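PDB 2P2W: citrate synthase from Thermotoga maritima, which probably catalyses the condensation of oxaloacetate with acetyl-CoA and water to citrate and CoA, a step of the tricarboxylic acid cycle. Local coordinates for residues H89-L94 / F317-A322; V218-E223 / F312-F317; P272-F277 / S303-E308. All coordinates share one frame; numbering follows the deposited sequence.

How the interactions relate
The start of helix 317-337 takes part in interactions 1 and 2 and touches 303-308 of interaction 3. Interactions 1 and 2 share F317, and their centres are about 13 Å apart. Interactions 2 and 3, with centres about 10 Å apart, are joined by a salt bridge from R314 NE to E308 OE1 (2.9 Å). The centres of interactions 1 and 3 are about 19 Å apart, yet F317 CE2 lies 3.3 Å from S304 O. The predicted active-site residue D300 is on helix 299-309, its side chain about 8 Å from that of T318. Bound citrate is about 9 Å from the T318 side chain, so interaction 1 lies near, but not in, the citrate site.

Interaction 1 (H89-L94 / F317-A322); sequences HYIDVL and FTALFA
Apolar packing carries this contact. The I91 side chain meets T318 at about a right angle. Its CG1 stands anti to the carbonyl carbon (chi1 -74°), and CD1 then reaches T318 CG2 at 3.5 Å. CG1 of I91 also rests on the same methyl, at 3.7 Å. T318 presents that methyl because CG2 is anti to its backbone N. The CD1 of I91 extends along the facing helix as far as A322 CB (4.4 Å). A319 takes the middle of the contact. Its CB meets Y90 CB at 3.7 Å on one helix turn and L94 CD1 at 4.1 Å on the next. The phenol of Y90 leads away, toward Y129 in an edge-to-face pair.

The pairing joins two helices of the mainly helical citrate synthase fold, 90-98 and 317-337. Their short segments run 45° apart, with axes 8.9 Å apart at closest approach. The small A319 lets the backbones come near: its CA lies 5.3 Å from that of I91. Helix 195-207 adds L203 and L206 against A322.

Two polar groups, H89 and T318, lie at the helix starts. H89 is the N-cap of helix 90-98. Its ND1 accepts the I91 N-H at 3.0 Å, and that nitrogen lies close to the imidazole plane. Chi1, with CG anti to the backbone N, places the ring over the helix start, and chi2 of -78° turns ND1 to the I91 N-H. Because ND1 accepts, the ring is probably neutral with its proton on NE2, directed at E216 OE1. The second oxygen of E216, OE2, makes a weak hydrogen bond with T318 OG1.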
loop_
_atom_site.group_PDB
_atom_site.type_symbol
_atom_site.label_atom_id
_atom_site.label_comp_id
_atom_site.label_asym_id
_atom_site.label_seq_id
_atom_site.Cartn_x
_atom_site.Cartn_y
_atom_site.Cartn_z
ATOM N N HIS A 89 9.296 5.731 13.110
ATOM C CA HIS A 89 10.188 5.377 12.010
ATOM C C HIS A 89 9.848 6.394 10.917
ATOM O O HIS A 89 8.675 6.724 10.712
ATOM C CB HIS A 89 9.904 3.947 11.534
ATOM C CG HIS A 89 10.856 3.450 10.485
ATOM N ND1 HIS A 89 10.770 3.826 9.162
ATOM C CD2 HIS A 89 11.907 2.597 10.566
ATOM C CE1 HIS A 89 11.723 3.224 8.471
ATOM N NE2 HIS A 89 12.426 2.472 9.300
ATOM N N TYR A 90 10.859 6.898 10.219
ATOM C CA TYR A 90 10.622 7.904 9.182
ATOM C C TYR A 90 9.668 7.510 8.053
ATOM O O TYR A 90 8.946 8.363 7.535
ATOM C CB TYR A 90 11.962 8.394 8.628
ATOM C CG TYR A 90 12.660 9.323 9.593
ATOM C CD1 TYR A 90 12.364 10.687 9.613
ATOM C CD2 TYR A 90 13.562 8.831 10.541
ATOM C CE1 TYR A 90 12.943 11.539 10.551
ATOM C CE2 TYR A 90 14.145 9.676 11.487
ATOM C CZ TYR A 90 13.828 11.029 11.485
ATOM O OH TYR A 90 14.383 11.870 12.424
ATOM N N ILE A 91 9.649 6.237 7.669
ATOM C CA ILE A 91 8.727 5.807 6.618
ATOM C C ILE A 91 7.292 6.039 7.106
ATOM O O ILE A 91 6.423 6.470 6.338
ATOM C CB ILE A 91 8.906 4.303 6.266
ATOM C CG1 ILE A 91 10.190 4.096 5.451
ATOM C CG2 ILE A 91 7.690 3.795 5.483
ATOM C CD1 ILE A 91 10.174 4.732 4.059
ATOM N N ASP A 92 7.047 5.754 8.384
ATOM C CA ASP A 92 5.716 5.943 8.956
ATOM C C ASP A 92 5.363 7.425 9.032
ATOM O O ASP A 92 4.208 7.807 8.839
ATOM C CB ASP A 92 5.627 5.310 10.348
ATOM C CG ASP A 92 5.640 3.791 10.295
ATOM O OD1 ASP A 92 5.327 3.237 9.221
ATOM O OD2 ASP A 92 5.951 3.154 11.321
ATOM N N VAL A 93 6.364 8.252 9.315
ATOM C CA VAL A 93 6.166 9.695 9.392
ATOM C C VAL A 93 5.663 10.185 8.035
ATOM O O VAL A 93 4.725 10.986 7.958
ATOM C CB VAL A 93 7.490 10.414 9.754
ATOM C CG1 VAL A 93 7.326 11.920 9.627
ATOM C CG2 VAL A 93 7.894 10.049 11.179
ATOM N N LEU A 94 6.287 9.691 6.967
ATOM C CA LEU A 94 5.886 10.057 5.611
ATOM C C LEU A 94 4.432 9.654 5.351
ATOM O O LEU A 94 3.665 10.424 4.776
ATOM C CB LEU A 94 6.804 9.386 4.584
ATOM C CG LEU A 94 8.208 9.984 4.425
ATOM C CD1 LEU A 94 9.075 9.076 3.563
ATOM C CD2 LEU A 94 8.096 11.367 3.809
ATOM N N PHE A 317 17.246 5.785 6.622
ATOM C CA PHE A 317 17.826 5.264 5.371
ATOM C C PHE A 317 16.738 4.882 4.329
ATOM O O PHE A 317 16.833 5.236 3.163
ATOM C CB PHE A 317 18.670 4.022 5.694
ATOM C CG PHE A 317 19.990 4.359 6.343
ATOM C CD1 PHE A 317 20.260 5.646 6.798
ATOM C CD2 PHE A 317 20.928 3.350 6.533
ATOM C CE1 PHE A 317 21.468 5.915 7.442
ATOM C CE2 PHE A 317 22.132 3.626 7.181
ATOM C CZ PHE A 317 22.403 4.906 7.636
ATOM N N THR A 318 15.708 4.148 4.744
ATOM C CA THR A 318 14.666 3.759 3.802
ATOM C C THR A 318 13.902 4.993 3.315
ATOM O O THR A 318 13.463 5.047 2.166
ATOM C CB THR A 318 13.667 2.754 4.431
ATOM O OG1 THR A 318 14.378 1.602 4.899
ATOM C CG2 THR A 318 12.651 2.297 3.393
ATOM N N ALA A 319 13.751 5.987 4.186
ATOM C CA ALA A 319 13.043 7.211 3.812
ATOM C C ALA A 319 13.873 8.008 2.804
ATOM O O ALA A 319 13.324 8.726 1.966
ATOM C CB ALA A 319 12.753 8.055 5.051
ATOM N N LEU A 320 15.197 7.888 2.890
ATOM C CA LEU A 320 16.078 8.586 1.952
ATOM C C LEU A 320 15.919 7.938 0.581
ATOM O O LEU A 320 15.946 8.611 -0.451
ATOM C CB LEU A 320 17.536 8.494 2.410
ATOM C CG LEU A 320 17.875 9.317 3.656
ATOM C CD1 LEU A 320 19.282 8.960 4.130
ATOM C CD2 LEU A 320 17.765 10.805 3.347
ATOM N N PHE A 321 15.763 6.618 0.587
ATOM C CA PHE A 321 15.556 5.847 -0.632
ATOM C C PHE A 321 14.246 6.359 -1.247
ATOM O O PHE A 321 14.184 6.671 -2.440
ATOM C CB PHE A 321 15.428 4.360 -0.265
ATOM C CG PHE A 321 15.504 3.410 -1.439
ATOM C CD1 PHE A 321 15.125 3.804 -2.720
ATOM C CD2 PHE A 321 15.909 2.088 -1.240
ATOM C CE1 PHE A 321 15.147 2.899 -3.784
ATOM C CE2 PHE A 321 15.935 1.175 -2.299
ATOM C CZ PHE A 321 15.553 1.581 -3.571
ATOM N N ALA A 322 13.210 6.466 -0.416
ATOM C CA ALA A 322 11.896 6.925 -0.866
ATOM C C ALA A 322 11.904 8.356 -1.412
ATOM O O ALA A 322 11.191 8.672 -2.365
ATOM C CB ALA A 322 10.885 6.813 0.280
#

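Interaction 2 (V218-E223 / F312-F317); sequences VPPMLE and FPRNMF
R314 has CG anti to the carbonyl carbon (chi1 -65°) and then runs straight out from CG to NE. E223 also has CG anti to its carbonyl carbon and is extended beyond it. The two charged ends therefore meet tip to tip. R314 grips the carboxylate end-on with two nitrogens. NH2 gives to OE2 of E223 at 2.6 Å, and NH1 gives to OE1 of E223 at 3.2 Å. Both oxygens lie almost in the guanidinium plane. The carboxylate is turned 33° from that plane, so the nitrogens meet it from above.

P219 covers one guanidinium face. Its CB sits over the centre, 3.4 Å from R314 CZ. The proline ring also points CG at the edge of the F317 ring, 3.8 Å from CE2. One face of that ring lies under the R314 backbone, with CA of R314 3.5 Å above its plane. The NE of R314 goes to E308 OE1 in a further salt bridge. Two acids and a proline thus limit the rotation of the guanidinium. The shared charge probably stabilises the ionised form of both carboxylates.

This is a bidentate carboxylate-guanidinium pair laid over a proline. In the helical citrate synthase fold it clips helix 214-225 to the loop between helices 299-309 and 317-337.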
loop_
_atom_site.group_PDB
_atom_site.type_symbol
_atom_site.label_atom_id
_atom_site.label_comp_id
_atom_site.label_asym_id
_atom_site.label_seq_id
_atom_site.Cartn_x
_atom_site.Cartn_y
_atom_site.Cartn_z
ATOM N N VAL A 218 21.813 -3.442 6.940
ATOM C CA VAL A 218 23.211 -3.674 6.597
ATOM C C VAL A 218 24.210 -3.217 7.672
ATOM O O VAL A 218 25.095 -3.959 8.085
ATOM C CB VAL A 218 23.518 -3.112 5.210
ATOM C CG1 VAL A 218 25.036 -3.044 5.009
ATOM C CG2 VAL A 218 22.929 -4.034 4.145
ATOM N N PRO A 219 24.122 -1.958 8.111
ATOM C CA PRO A 219 25.025 -1.476 9.145
ATOM C C PRO A 219 25.157 -2.438 10.350
ATOM O O PRO A 219 26.245 -2.799 10.771
ATOM C CB PRO A 219 24.553 -0.074 9.528
ATOM C CG PRO A 219 23.938 0.498 8.257
ATOM C CD PRO A 219 23.294 -0.836 7.649
ATOM N N PRO A 220 24.020 -2.874 10.921
ATOM C CA PRO A 220 24.049 -3.794 12.070
ATOM C C PRO A 220 24.672 -5.146 11.706
ATOM O O PRO A 220 25.338 -5.795 12.529
ATOM C CB PRO A 220 22.572 -3.937 12.442
ATOM C CG PRO A 220 21.673 -3.130 11.545
ATOM C CD PRO A 220 22.636 -2.497 10.591
ATOM N N MET A 221 24.441 -5.575 10.471
ATOM C CA MET A 221 24.989 -6.840 10.000
ATOM C C MET A 221 26.502 -6.711 9.890
ATOM O O MET A 221 27.244 -7.606 10.296
ATOM C CB MET A 221 24.406 -7.203 8.635
ATOM C CG MET A 221 24.976 -8.485 8.058
ATOM S SD MET A 221 24.683 -8.630 6.289
ATOM C CE MET A 221 25.803 -7.398 5.657
ATOM N N LEU A 222 26.953 -5.589 9.337
ATOM C CA LEU A 222 28.384 -5.343 9.189
ATOM C C LEU A 222 29.053 -5.331 10.563
ATOM O O LEU A 222 30.143 -5.876 10.742
ATOM C CB LEU A 222 28.614 -4.004 8.471
ATOM C CG LEU A 222 28.098 -3.947 7.027
ATOM C CD1 LEU A 222 28.282 -2.542 6.455
ATOM C CD2 LEU A 222 28.837 -4.979 6.185
ATOM N N GLU A 223 28.392 -4.715 11.539
ATOM C CA GLU A 223 28.937 -4.646 12.888
ATOM C C GLU A 223 28.924 -6.024 13.541
ATOM O O GLU A 223 29.825 -6.362 14.321
ATOM C CB GLU A 223 28.152 -3.608 13.703
ATOM C CG GLU A 223 28.582 -2.189 13.315
ATOM C CD GLU A 223 27.566 -1.096 13.616
ATOM O OE1 GLU A 223 26.414 -1.408 13.968
ATOM O OE2 GLU A 223 27.927 0.090 13.462
ATOM N N PHE A 312 23.419 10.604 8.455
ATOM C CA PHE A 312 21.978 10.422 8.605
ATOM C C PHE A 312 21.633 9.279 9.557
ATOM O O PHE A 312 22.362 8.291 9.640
ATOM C CB PHE A 312 21.324 10.148 7.248
ATOM C CG PHE A 312 21.336 11.326 6.322
ATOM C CD1 PHE A 312 20.302 12.253 6.351
ATOM C CD2 PHE A 312 22.394 11.530 5.444
ATOM C CE1 PHE A 312 20.319 13.373 5.519
ATOM C CE2 PHE A 312 22.422 12.650 4.603
ATOM C CZ PHE A 312 21.381 13.571 4.644
ATOM N N PRO A 313 20.513 9.406 10.293
ATOM C CA PRO A 313 20.068 8.375 11.238
ATOM C C PRO A 313 19.702 7.109 10.462
ATOM O O PRO A 313 19.103 7.189 9.392
ATOM C CB PRO A 313 18.832 8.997 11.890
ATOM C CG PRO A 313 18.530 10.354 11.343
ATOM C CD PRO A 313 19.600 10.562 10.311
ATOM N N ARG A 314 20.048 5.950 11.008
ATOM C CA ARG A 314 19.768 4.676 10.352
ATOM C C ARG A 314 18.278 4.455 10.053
ATOM O O ARG A 314 17.903 3.844 9.060
ATOM C CB ARG A 314 20.320 3.550 11.227
ATOM C CG ARG A 314 21.844 3.615 11.320
ATOM C CD ARG A 314 22.457 2.422 12.062
ATOM N NE ARG A 314 23.922 2.498 11.981
ATOM C CZ ARG A 314 24.642 1.517 12.552
ATOM N NH1 ARG A 314 24.040 0.519 13.172
ATOM N NH2 ARG A 314 25.976 1.550 12.470
ATOM N N ASN A 315 17.406 4.936 10.961
ATOM C CA ASN A 315 15.981 4.709 10.732
ATOM C C ASN A 315 15.378 5.694 9.719
ATOM O O ASN A 315 14.166 5.795 9.546
ATOM C CB ASN A 315 15.230 4.716 12.072
ATOM C CG ASN A 315 15.142 6.109 12.636
ATOM O OD1 ASN A 315 16.012 6.951 12.436
ATOM N ND2 ASN A 315 14.061 6.339 13.400
ATOM N N MET A 316 16.279 6.456 9.049
ATOM C CA MET A 316 15.849 7.317 7.947
ATOM C C MET A 316 16.352 6.807 6.579
ATOM O O MET A 316 15.991 7.326 5.525
ATOM C CB MET A 316 16.356 8.751 8.194
ATOM C CG MET A 316 15.734 9.763 7.224
ATOM S SD MET A 316 16.599 11.341 7.202
ATOM C CE MET A 316 15.969 11.996 8.755
ATOM N N PHE A 317 17.246 5.785 6.622
ATOM C CA PHE A 317 17.826 5.264 5.371
ATOM C C PHE A 317 16.738 4.882 4.329
ATOM O O PHE A 317 16.833 5.236 3.163
ATOM C CB PHE A 317 18.670 4.022 5.694
ATOM C CG PHE A 317 19.990 4.359 6.343
ATOM C CD1 PHE A 317 20.260 5.646 6.798
ATOM C CD2 PHE A 317 20.928 3.350 6.533
ATOM C CE1 PHE A 317 21.468 5.915 7.442
ATOM C CE2 PHE A 317 22.132 3.626 7.181
ATOM C CZ PHE A 317 22.403 4.906 7.636
#

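Interaction 3 (P272-F277 / S303-E308); sequences PDSKLF and SSVLFE
S274 OG is held by two bonds. It accepts the N-H of F277 at 3.0 Å, nearly straight at 167°, and it is also hydrogen-bonded to E309 OE2. The first bond makes S274 the N-cap of helix 275-289. OG stands anti to the backbone N, which turns it to the F277 N-H. An alanine here would remove the hydroxyl that caps F277 N and meets E309, and would probably loosen the start of the helix.

V305 faces this helix start. Its CG1 is anti to the backbone N and comes to 3.9 Å from F277 N. The same methyl lies 4.1 Å from both L276 CB and F277 CB, and as near to S274 OG. A single branch of V305 thus packs on the capped turn. L222 of helix 214-225 and L267 of helix 258-270 add further apolar cover to V305.

L276 crosses E308 at about a right angle. CG of L276 lies anti to its carbonyl carbon, and CD1 reaches E308 CG at 3.4 Å. The E308 chain starts anti to the backbone N and then bends at chi2 (100°), which carries its carboxylate past the leucine methyl. L276 CD1 is 3.7 Å from E308 OE2. The other oxygen, OE1, pairs with R314 NE in a salt bridge.

Between the two segments the contact is therefore apolar. The polar atoms at the contact have other partners: S274 OG both caps its own helix and reaches E309 at the end of helix 299-309, and E308 offers mainly its stem to the leucine while its charge is directed to R314.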
loop_
_atom_site.group_PDB
_atom_site.type_symbol
_atom_site.label_atom_id
_atom_site.label_comp_id
_atom_site.label_asym_id
_atom_site.label_seq_id
_atom_site.Cartn_x
_atom_site.Cartn_y
_atom_site.Cartn_z
ATOM N N PRO A 272 37.335 5.820 2.227
ATOM C CA PRO A 272 38.094 4.565 2.156
ATOM C C PRO A 272 38.437 3.953 3.505
ATOM O O PRO A 272 38.663 2.750 3.608
ATOM C CB PRO A 272 39.374 4.952 1.403
ATOM C CG PRO A 272 39.571 6.415 1.728
ATOM C CD PRO A 272 38.202 6.971 1.923
ATOM N N ASP A 273 38.482 4.789 4.535
ATOM C CA ASP A 273 38.849 4.334 5.866
ATOM C C ASP A 273 37.678 4.040 6.786
ATOM O O ASP A 273 37.867 3.746 7.963
ATOM C CB ASP A 273 39.795 5.358 6.484
ATOM C CG ASP A 273 41.030 5.568 5.629
ATOM O OD1 ASP A 273 41.463 4.592 4.979
ATOM O OD2 ASP A 273 41.567 6.691 5.606
ATOM N N SER A 274 36.467 4.118 6.245
ATOM C CA SER A 274 35.279 3.807 7.020
ATOM C C SER A 274 35.311 2.317 7.368
ATOM O O SER A 274 35.435 1.467 6.479
ATOM C CB SER A 274 34.022 4.111 6.203
ATOM O OG SER A 274 32.945 3.292 6.626
ATOM N N LYS A 275 35.214 2.006 8.658
ATOM C CA LYS A 275 35.224 0.619 9.121
ATOM C C LYS A 275 34.088 -0.153 8.445
ATOM O O LYS A 275 34.260 -1.295 8.023
ATOM C CB LYS A 275 35.054 0.584 10.646
ATOM C CG LYS A 275 34.923 -0.799 11.273
ATOM C CD LYS A 275 36.255 -1.528 11.410
ATOM C CE LYS A 275 36.502 -2.515 10.282
ATOM N NZ LYS A 275 37.830 -3.187 10.454
ATOM N N LEU A 276 32.924 0.481 8.346
ATOM C CA LEU A 276 31.771 -0.147 7.711
ATOM C C LEU A 276 32.088 -0.481 6.258
ATOM O O LEU A 276 31.812 -1.585 5.788
ATOM C CB LEU A 276 30.553 0.785 7.778
ATOM C CG LEU A 276 29.987 1.025 9.182
ATOM C CD1 LEU A 276 28.889 2.086 9.139
ATOM C CD2 LEU A 276 29.440 -0.293 9.737
ATOM N N PHE A 277 32.676 0.473 5.545
ATOM C CA PHE A 277 33.014 0.243 4.153
ATOM C C PHE A 277 34.015 -0.902 4.007
ATOM O O PHE A 277 33.854 -1.758 3.139
ATOM C CB PHE A 277 33.585 1.514 3.515
ATOM C CG PHE A 277 34.005 1.332 2.084
ATOM C CD1 PHE A 277 33.082 0.928 1.120
ATOM C CD2 PHE A 277 35.324 1.552 1.697
ATOM C CE1 PHE A 277 33.469 0.746 -0.211
ATOM C CE2 PHE A 277 35.719 1.372 0.373
ATOM C CZ PHE A 277 34.790 0.968 -0.584
ATOM N N SER A 303 24.675 1.948 -0.347
ATOM C CA SER A 303 23.902 3.162 -0.119
ATOM C C SER A 303 23.806 3.374 1.392
ATOM O O SER A 303 23.937 4.500 1.878
ATOM C CB SER A 303 22.494 3.045 -0.714
ATOM O OG SER A 303 21.717 2.095 -0.008
ATOM N N SER A 304 23.590 2.286 2.127
ATOM C CA SER A 304 23.481 2.365 3.582
ATOM C C SER A 304 24.778 2.879 4.204
ATOM O O SER A 304 24.749 3.712 5.110
ATOM C CB SER A 304 23.128 0.996 4.180
ATOM O OG SER A 304 24.167 0.052 3.992
ATOM N N VAL A 305 25.916 2.389 3.718
ATOM C CA VAL A 305 27.201 2.835 4.255
ATOM C C VAL A 305 27.411 4.322 3.959
ATOM O O VAL A 305 27.875 5.075 4.819
ATOM C CB VAL A 305 28.376 2.001 3.673
ATOM C CG1 VAL A 305 29.710 2.560 4.165
ATOM C CG2 VAL A 305 28.241 0.544 4.121
ATOM N N LEU A 306 27.055 4.754 2.753
ATOM C CA LEU A 306 27.203 6.162 2.402
ATOM C C LEU A 306 26.332 7.038 3.302
ATOM O O LEU A 306 26.804 8.039 3.846
ATOM C CB LEU A 306 26.831 6.405 0.934
ATOM C CG LEU A 306 26.883 7.874 0.485
ATOM C CD1 LEU A 306 28.298 8.404 0.665
ATOM C CD2 LEU A 306 26.447 8.008 -0.972
ATOM N N PHE A 307 25.062 6.667 3.460
ATOM C CA PHE A 307 24.154 7.448 4.295
ATOM C C PHE A 307 24.682 7.559 5.721
ATOM O O PHE A 307 24.571 8.610 6.359
ATOM C CB PHE A 307 22.751 6.828 4.303
ATOM C CG PHE A 307 22.067 6.852 2.961
ATOM C CD1 PHE A 307 22.351 7.853 2.035
ATOM C CD2 PHE A 307 21.115 5.891 2.636
ATOM C CE1 PHE A 307 21.694 7.896 0.803
ATOM C CE2 PHE A 307 20.456 5.927 1.410
ATOM C CZ PHE A 307 20.745 6.931 0.494
ATOM N N GLU A 308 25.249 6.469 6.222
ATOM C CA GLU A 308 25.810 6.469 7.568
ATOM C C GLU A 308 26.968 7.462 7.636
ATOM O O GLU A 308 27.022 8.307 8.530
ATOM C CB GLU A 308 26.320 5.071 7.939
ATOM C CG GLU A 308 27.122 5.029 9.243
ATOM C CD GLU A 308 26.311 4.540 10.434
ATOM O OE1 GLU A 308 25.062 4.554 10.365
ATOM O OE2 GLU A 308 26.932 4.150 11.446
#